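PDB 3GG8: pyruvate kinase from Toxoplasma gondii, which catalyses the last step of glycolysis, transferring the phosphoryl group of phosphoenolpyruvate to ADP to yield pyruvate and ATP. Local coordinates for residues I435-A440 with R452-M457; I412-T417 with H467-A472. One frame throughout, in Å; residues are numbered along the deposited sequence.

Contact 1: I435-A440 with R452-M457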
loop_
_atom_site.group_PDB
_atom_site.type_symbol
_atom_site.label_atom_id
_atom_site.label_comp_id
_atom_site.label_asym_id
_atom_site.label_seq_id
_atom_site.Cartn_x
_atom_site.Cartn_y
_atom_site.Cartn_z
ATOM N N ILE C 435 -18.335 -3.941 -20.290
ATOM C CA ILE C 435 -19.513 -4.258 -19.487
ATOM C C ILE C 435 -20.711 -4.387 -20.426
ATOM O O ILE C 435 -20.969 -3.493 -21.223
ATOM C CB ILE C 435 -19.787 -3.170 -18.401
ATOM C CG1 ILE C 435 -18.531 -2.927 -17.539
ATOM C CG2 ILE C 435 -20.997 -3.541 -17.537
ATOM C CD1 ILE C 435 -18.538 -1.578 -16.817
ATOM N N LEU C 436 -21.407 -5.522 -20.367
ATOM C CA LEU C 436 -22.658 -5.672 -21.080
ATOM C C LEU C 436 -23.796 -5.658 -20.065
ATOM O O LEU C 436 -23.972 -6.596 -19.288
ATOM C CB LEU C 436 -22.654 -6.939 -21.942
ATOM C CG LEU C 436 -23.911 -7.340 -22.735
ATOM C CD1 LEU C 436 -24.403 -6.274 -23.732
ATOM C CD2 LEU C 436 -23.638 -8.676 -23.457
ATOM N N ALA C 437 -24.520 -4.549 -20.047
ATOM C CA ALA C 437 -25.676 -4.381 -19.190
ATOM C C ALA C 437 -26.907 -5.026 -19.827
ATOM O O ALA C 437 -27.276 -4.695 -20.963
ATOM C CB ALA C 437 -25.914 -2.915 -18.933
ATOM N N LEU C 438 -27.534 -5.947 -19.093
ATOM C CA LEU C 438 -28.742 -6.660 -19.562
ATOM C C LEU C 438 -29.938 -6.228 -18.740
ATOM O O LEU C 438 -29.882 -6.232 -17.504
ATOM C CB LEU C 438 -28.559 -8.172 -19.463
ATOM C CG LEU C 438 -27.322 -8.778 -20.149
ATOM C CD1 LEU C 438 -27.069 -10.188 -19.639
ATOM C CD2 LEU C 438 -27.464 -8.773 -21.671
ATOM N N SER C 439 -31.017 -5.844 -19.418
ATOM C CA SER C 439 -32.151 -5.236 -18.743
ATOM C C SER C 439 -33.449 -5.468 -19.514
ATOM O O SER C 439 -33.462 -5.505 -20.740
ATOM C CB SER C 439 -31.897 -3.736 -18.555
ATOM O OG SER C 439 -32.812 -3.156 -17.646
ATOM N N ALA C 440 -34.549 -5.625 -18.797
ATOM C CA ALA C 440 -35.832 -5.754 -19.475
ATOM C C ALA C 440 -36.463 -4.378 -19.633
ATOM O O ALA C 440 -37.415 -4.209 -20.387
ATOM C CB ALA C 440 -36.751 -6.711 -18.720
ATOM N N ARG C 452 -19.745 5.428 -19.343
ATOM C CA ARG C 452 -18.505 4.923 -19.939
ATOM C C ARG C 452 -18.287 3.432 -19.644
ATOM O O ARG C 452 -18.397 2.994 -18.506
ATOM C CB ARG C 452 -17.278 5.727 -19.478
ATOM C CG ARG C 452 -16.049 5.442 -20.326
ATOM C CD ARG C 452 -14.711 5.572 -19.612
ATOM N NE ARG C 452 -14.290 6.949 -19.504
ATOM C CZ ARG C 452 -13.037 7.369 -19.337
ATOM N NH1 ARG C 452 -12.012 6.531 -19.275
ATOM N NH2 ARG C 452 -12.820 8.658 -19.246
ATOM N N GLY C 453 -17.991 2.661 -20.681
ATOM C CA GLY C 453 -17.555 1.291 -20.518
ATOM C C GLY C 453 -18.688 0.301 -20.634
ATOM O O GLY C 453 -18.460 -0.912 -20.618
ATOM N N VAL C 454 -19.906 0.829 -20.720
ATOM C CA VAL C 454 -21.113 0.024 -20.826
ATOM C C VAL C 454 -21.624 -0.024 -22.263
ATOM O O VAL C 454 -21.715 1.002 -22.916
ATOM C CB VAL C 454 -22.235 0.564 -19.870
ATOM C CG1 VAL C 454 -23.570 -0.171 -20.080
ATOM C CG2 VAL C 454 -21.804 0.422 -18.427
ATOM N N THR C 455 -21.900 -1.232 -22.768
ATOM C CA THR C 455 -22.841 -1.375 -23.875
ATOM C C THR C 455 -24.056 -2.160 -23.374
ATOM O O THR C 455 -24.057 -2.720 -22.284
ATOM C CB THR C 455 -22.257 -1.998 -25.162
ATOM O OG1 THR C 455 -22.089 -3.407 -24.992
ATOM C CG2 THR C 455 -20.934 -1.336 -25.563
ATOM N N THR C 456 -25.094 -2.200 -24.179
ATOM C CA THR C 456 -26.395 -2.487 -23.649
ATOM C C THR C 456 -27.040 -3.563 -24.512
ATOM O O THR C 456 -26.786 -3.617 -25.703
ATOM C CB THR C 456 -27.152 -1.139 -23.573
ATOM O OG1 THR C 456 -27.488 -0.821 -22.208
ATOM C CG2 THR C 456 -28.317 -1.060 -24.499
ATOM N N MET C 457 -27.794 -4.471 -23.887
ATOM C CA MET C 457 -28.651 -5.415 -24.608
ATOM C C MET C 457 -29.993 -5.533 -23.868
ATOM O O MET C 457 -30.035 -6.028 -22.733
ATOM C CB MET C 457 -27.968 -6.787 -24.744
ATOM C CG MET C 457 -28.712 -7.831 -25.566
ATOM S SD MET C 457 -27.865 -9.439 -25.604
ATOM C CE MET C 457 -29.119 -10.443 -26.387
#
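Leu436 carries CG trans to its backbone N (chi1 177°), and this swings CD1 across to Met457, 3.7 Å from Met457 CB. Leu438 turns the other way at chi1 -54°, with CG beside its own N. Its CD2 comes alongside the same methylene, 3.7 Å from Met457 CB. Met457 is extended and lies side by side with Leu438, its SD 4.0 Å from Leu438 CD2, before its end leads away from strand 435-439. On the other face Val454 CG1 meets Ala437 CB at 3.8 Å. Ile435 lies obliquely across Val454 CG2. Thr456 OG1 is buried beside Ala437 without a polar partner in the model.

The backbones form a parallel ladder. Ile435 N and Ala437 N donate to Gly453 O and Thr455 O. Thr455 N and Met457 N return bonds to Ile435 O and Ala437 O. A fifth bond, Ser439 N to Met457 O, is weak at 3.5 Å. Gly453 O is also bonded by Arg37.

These are the two strands of a beta-alpha-beta unit, joined through helix 442-447. Strand 454-458 is the outermost of its sheet within the chain. Helix 465-478 covers the Leu438 and Met457 face, and helix 421-427 packs on Ile435, Ala437 and Val454.

Contact 2: I412-T417 with H467-A472; sequences IILALT and HVIRNA
Leu414 and Leu416 point from strand 412-416 onto Val468, Ile469 and Ala472 of helix 465-478. This is the helix-on-sheet packing of an alpha/beta fold, here in the C-terminal alpha/beta domain of pyruvate kinase. The helix runs roughly against the strand, at 141° between the N-to-C directions of the short segments. Their axes come within 10.1 Å, a gap filled by apolar side chains.

Leu416 meets the helix with both of its methyls. Its CG lies beside its backbone N. With chi2 at 72° CD2 is the methyl anti to CA and forms the tip, and CD1 branches toward Ile469. CD2 meets Val468 CG1 tip to tip at 3.7 Å. Val468 has CG1 trans to its N (chi1 163°), the branch that faces the leucine. The other methyl, Leu416 CD1, sits 3.8 Å from Ile469 CG1, and these two side chains cross at about a right angle. Ile469 CG1 thus lies near both methyls of Leu416.

Leu414 works differently. Its second torsion sets CD1 anti to CA, pointing toward the helix, and CD1 is the methyl that makes the contact. It touches two helix residues three positions apart, Ile469 and Ala472. Ala472 offers its single methyl, and Ile469 gives its CG2 branch. Ile469 is therefore shared: CG1 goes to Leu416 and CG2 to Leu414.

All five touching residues are buried. Leu438 and strand 487-494 complete the apolar layer, with Ala490 touching both Leu414 and Ile469. On the exposed side of the helix, Arg470 NH1 makes a weak hydrogen bond to His467 ND1. At the inner face, Leu414 CD1 lies 4.0 Å from Ala472 CB and 4.1 Å from Ile469 CG2.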
loop_
_atom_site.group_PDB
_atom_site.type_symbol
_atom_site.label_atom_id
_atom_site.label_comp_id
_atom_site.label_asym_id
_atom_site.label_seq_id
_atom_site.Cartn_x
_atom_site.Cartn_y
_atom_site.Cartn_z
ATOM N N ILE C 412 -15.496 -10.510 -20.526
ATOM C CA ILE C 412 -16.489 -9.453 -20.276
ATOM C C ILE C 412 -17.134 -9.562 -18.902
ATOM O O ILE C 412 -17.052 -10.601 -18.249
ATOM C CB ILE C 412 -17.618 -9.396 -21.364
ATOM C CG1 ILE C 412 -18.368 -10.724 -21.455
ATOM C CG2 ILE C 412 -17.064 -8.959 -22.749
ATOM C CD1 ILE C 412 -19.387 -10.739 -22.583
ATOM N N ILE C 413 -17.756 -8.464 -18.480
ATOM C CA ILE C 413 -18.569 -8.423 -17.276
ATOM C C ILE C 413 -20.032 -8.257 -17.700
ATOM O O ILE C 413 -20.371 -7.398 -18.509
ATOM C CB ILE C 413 -18.113 -7.290 -16.291
ATOM C CG1 ILE C 413 -16.642 -7.490 -15.870
ATOM C CG2 ILE C 413 -19.010 -7.239 -15.047
ATOM C CD1 ILE C 413 -16.050 -6.335 -15.024
ATOM N N LEU C 414 -20.893 -9.117 -17.194
ATOM C CA LEU C 414 -22.308 -8.988 -17.481
ATOM C C LEU C 414 -22.939 -8.314 -16.271
ATOM O O LEU C 414 -22.764 -8.773 -15.131
ATOM C CB LEU C 414 -22.944 -10.352 -17.744
ATOM C CG LEU C 414 -22.319 -11.268 -18.806
ATOM C CD1 LEU C 414 -23.111 -12.556 -18.956
ATOM C CD2 LEU C 414 -22.206 -10.559 -20.150
ATOM N N ALA C 415 -23.630 -7.209 -16.519
ATOM C CA ALA C 415 -24.352 -6.492 -15.473
ATOM C C ALA C 415 -25.836 -6.663 -15.716
ATOM O O ALA C 415 -26.396 -6.034 -16.607
ATOM C CB ALA C 415 -23.974 -5.012 -15.467
ATOM N N LEU C 416 -26.473 -7.543 -14.957
ATOM C CA LEU C 416 -27.908 -7.730 -15.068
ATOM C C LEU C 416 -28.563 -6.688 -14.194
ATOM O O LEU C 416 -28.237 -6.583 -13.010
ATOM C CB LEU C 416 -28.316 -9.131 -14.626
ATOM C CG LEU C 416 -28.066 -10.284 -15.593
ATOM C CD1 LEU C 416 -26.557 -10.594 -15.687
ATOM C CD2 LEU C 416 -28.861 -11.519 -15.136
ATOM N N THR C 417 -29.489 -5.918 -14.757
ATOM C CA THR C 417 -29.949 -4.714 -14.057
ATOM C C THR C 417 -31.363 -4.261 -14.421
ATOM O O THR C 417 -31.755 -4.252 -15.591
ATOM C CB THR C 417 -28.944 -3.543 -14.256
ATOM O OG1 THR C 417 -29.292 -2.460 -13.394
ATOM C CG2 THR C 417 -28.931 -3.055 -15.714
ATOM N N HIS C 467 -30.863 -18.125 -17.210
ATOM C CA HIS C 467 -31.294 -18.009 -18.602
ATOM C C HIS C 467 -30.754 -16.745 -19.283
ATOM O O HIS C 467 -30.185 -16.824 -20.387
ATOM C CB HIS C 467 -32.814 -18.027 -18.689
ATOM C CG HIS C 467 -33.416 -19.392 -18.558
ATOM N ND1 HIS C 467 -32.862 -20.387 -17.781
ATOM C CD2 HIS C 467 -34.537 -19.921 -19.094
ATOM C CE1 HIS C 467 -33.609 -21.471 -17.852
ATOM N NE2 HIS C 467 -34.635 -21.214 -18.640
ATOM N N VAL C 468 -30.927 -15.594 -18.624
ATOM C CA VAL C 468 -30.466 -14.314 -19.163
ATOM C C VAL C 468 -28.951 -14.354 -19.377
ATOM O O VAL C 468 -28.475 -13.973 -20.439
ATOM C CB VAL C 468 -30.876 -13.104 -18.264
ATOM C CG1 VAL C 468 -30.060 -11.863 -18.608
ATOM C CG2 VAL C 468 -32.323 -12.793 -18.426
ATOM N N ILE C 469 -28.215 -14.824 -18.370
ATOM C CA ILE C 469 -26.764 -15.044 -18.475
ATOM C C ILE C 469 -26.384 -16.042 -19.589
ATOM O O ILE C 469 -25.479 -15.766 -20.379
ATOM C CB ILE C 469 -26.147 -15.473 -17.113
ATOM C CG1 ILE C 469 -26.210 -14.310 -16.111
ATOM C CG2 ILE C 469 -24.696 -15.964 -17.280
ATOM C CD1 ILE C 469 -26.186 -14.749 -14.657
ATOM N N ARG C 470 -27.072 -17.183 -19.663
ATOM C CA ARG C 470 -26.824 -18.149 -20.738
ATOM C C ARG C 470 -27.006 -17.502 -22.110
ATOM O O ARG C 470 -26.189 -17.696 -23.006
ATOM C CB ARG C 470 -27.741 -19.362 -20.622
ATOM C CG ARG C 470 -27.062 -20.660 -20.196
ATOM C CD ARG C 470 -27.135 -20.867 -18.689
ATOM N NE ARG C 470 -27.727 -22.158 -18.343
ATOM C CZ ARG C 470 -28.951 -22.322 -17.834
ATOM N NH1 ARG C 470 -29.734 -21.275 -17.598
ATOM N NH2 ARG C 470 -29.403 -23.539 -17.555
ATOM N N ASN C 471 -28.066 -16.715 -22.257
ATOM C CA ASN C 471 -28.400 -16.098 -23.537
ATOM C C ASN C 471 -27.359 -15.078 -23.978
ATOM O O ASN C 471 -26.969 -15.043 -25.154
ATOM C CB ASN C 471 -29.797 -15.458 -23.475
ATOM C CG ASN C 471 -30.261 -14.918 -24.817
ATOM O OD1 ASN C 471 -30.554 -15.673 -25.758
ATOM N ND2 ASN C 471 -30.353 -13.601 -24.906
ATOM N N ALA C 472 -26.905 -14.269 -23.019
ATOM C CA ALA C 472 -25.943 -13.227 -23.274
ATOM C C ALA C 472 -24.627 -13.815 -23.785
ATOM O O ALA C 472 -24.057 -13.302 -24.750
ATOM C CB ALA C 472 -25.707 -12.412 -22.011
#

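Of the four segments, strand 412-416 comes first from the N terminus, followed along the chain by helix 421-427 and strand 435-439. Helix 442-447 leads to strand 454-458, and contact 1 closes that short crossover. The chain then enters helix 465-478, where contact 2 closes a longer loop back to strand 412-416. Contact 1 is nested inside it. Contact 1 joins two strands within the sheet, and contact 2 lays a helix over it. They meet at strand 435-439, next to strand 412-416. Leu438 N bonds to Ala415 O, and Ser439 OG hydrogen-bonds to Thr417 O at 2.6 Å. Leu438 CD1 also packs 3.5 Å from Ala472 CB of the helix.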